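Local coordinates for replication initiator protein (Staphylococcus aureus subsp. aureus, PDB 4PTA) that probably initiates replication of staphylococcal multiresistance plasmids by assembling on the plasmid's replication origin, at residues 65-68 / 69-72. Numbering follows the deposited sequence.
Sequences IYTV and ADLE
Thr67 and Asp70 close a capping box at the start of helix 68-74, in which the side chain of each accepts from the backbone N of the other. Thr67, the N-cap residue, holds its hydroxyl between its own backbone N and carbonyl carbon (chi1 78°), a rotation that turns OG1 toward the first amides of the helix. There OG1 accepts from two amides, Ala69 N and Asp70 N, each at 3.0 Å; the bond from Asp70 is the straighter, that from Ala69 being bent. In return, Asp70 directs its carboxylate back toward Thr67, with CG anti to its carbonyl carbon and beside its backbone N, and OD2 receives Thr67 N at 2.9 Å. This bond is nearly linear, although the N-H meets the anti side of OD2 and lies 34° out of the carboxylate plane. The methyl CG2 of Thr67 lies beside OD2. Helical bonding then begins weakly, from Leu71 N to Thr67 O and from Glu72 N to Val68 O.

Tyr66, just before the cap, lies against Asp70 and Leu71. Its CB rests on Asp70 CB at 3.8 Å, its ring presents an edge to OD2, and the ring and carboxylate planes stand 75° apart. The Leu71 methyl CD2 approaches ring atom CD1 obliquely, also at 3.8 Å, making the apolar join between loop and helix. Trp55 meets the Tyr66 ring edge-to-face. Within the predicted helix-turn-helix-type RepA N-terminal region, the capped turn lies between the loop following helix 47-52 and helix 79-91, where Leu71 touches Ile82 and Lys86, and Val68 and Glu72 touch Asn79.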
# COMPACT_ATOMS: atom_id res chain seq x y z
N ILE A 65 -17.72 -17.18 -4.46
CA ILE A 65 -18.80 -17.90 -5.12
C ILE A 65 -18.92 -17.38 -6.55
O ILE A 65 -19.70 -16.47 -6.83
CB ILE A 65 -20.14 -17.71 -4.39
CG1 ILE A 65 -20.03 -18.21 -2.95
CG2 ILE A 65 -21.26 -18.43 -5.13
CD1 ILE A 65 -21.34 -18.20 -2.20
N TYR A 66 -18.14 -17.96 -7.45
CA TYR A 66 -18.08 -17.49 -8.83
C TYR A 66 -18.34 -18.61 -9.83
O TYR A 66 -17.77 -19.70 -9.72
CB TYR A 66 -16.72 -16.84 -9.10
CG TYR A 66 -16.51 -15.51 -8.40
CD1 TYR A 66 -15.25 -15.14 -7.94
CD2 TYR A 66 -17.57 -14.64 -8.19
CE1 TYR A 66 -15.05 -13.93 -7.30
CE2 TYR A 66 -17.38 -13.42 -7.55
CZ TYR A 66 -16.12 -13.07 -7.11
OH TYR A 66 -15.93 -11.87 -6.47
N THR A 67 -19.20 -18.34 -10.81
CA THR A 67 -19.50 -19.31 -11.86
C THR A 67 -18.38 -19.31 -12.90
O THR A 67 -17.41 -18.57 -12.78
CB THR A 67 -20.81 -18.98 -12.58
OG1 THR A 67 -20.60 -17.91 -13.51
CG2 THR A 67 -21.89 -18.57 -11.58
N VAL A 68 -18.52 -20.15 -13.91
CA VAL A 68 -17.54 -20.20 -14.99
C VAL A 68 -17.56 -18.89 -15.76
O VAL A 68 -16.55 -18.47 -16.32
CB VAL A 68 -17.82 -21.36 -15.96
CG1 VAL A 68 -16.56 -21.69 -16.75
CG2 VAL A 68 -18.31 -22.59 -15.19
N ALA A 69 -18.73 -18.24 -15.79
CA ALA A 69 -18.90 -16.99 -16.53
C ALA A 69 -18.38 -15.79 -15.74
O ALA A 69 -17.81 -14.87 -16.32
CB ALA A 69 -20.37 -16.79 -16.90
N ASP A 70 -18.60 -15.81 -14.43
CA ASP A 70 -18.08 -14.76 -13.55
C ASP A 70 -16.58 -14.61 -13.73
O ASP A 70 -16.09 -13.55 -14.10
CB ASP A 70 -18.38 -15.08 -12.09
CG ASP A 70 -19.85 -14.97 -11.75
OD1 ASP A 70 -20.55 -14.15 -12.39
OD2 ASP A 70 -20.31 -15.71 -10.85
N LEU A 71 -15.85 -15.69 -13.47
CA LEU A 71 -14.42 -15.68 -13.64
C LEU A 71 -14.07 -15.30 -15.07
O LEU A 71 -13.05 -14.66 -15.33
CB LEU A 71 -13.83 -17.05 -13.28
CG LEU A 71 -13.99 -17.47 -11.82
CD1 LEU A 71 -13.46 -18.87 -11.61
CD2 LEU A 71 -13.29 -16.48 -10.90
N GLU A 72 -14.94 -15.68 -16.00
CA GLU A 72 -14.72 -15.39 -17.41
C GLU A 72 -14.65 -13.89 -17.66
O GLU A 72 -13.77 -13.41 -18.37
CB GLU A 72 -15.82 -16.03 -18.26
CG GLU A 72 -15.30 -16.78 -19.47
CD GLU A 72 -16.27 -17.81 -20.00
OE1 GLU A 72 -17.49 -17.55 -19.99
OE2 GLU A 72 -15.81 -18.90 -20.41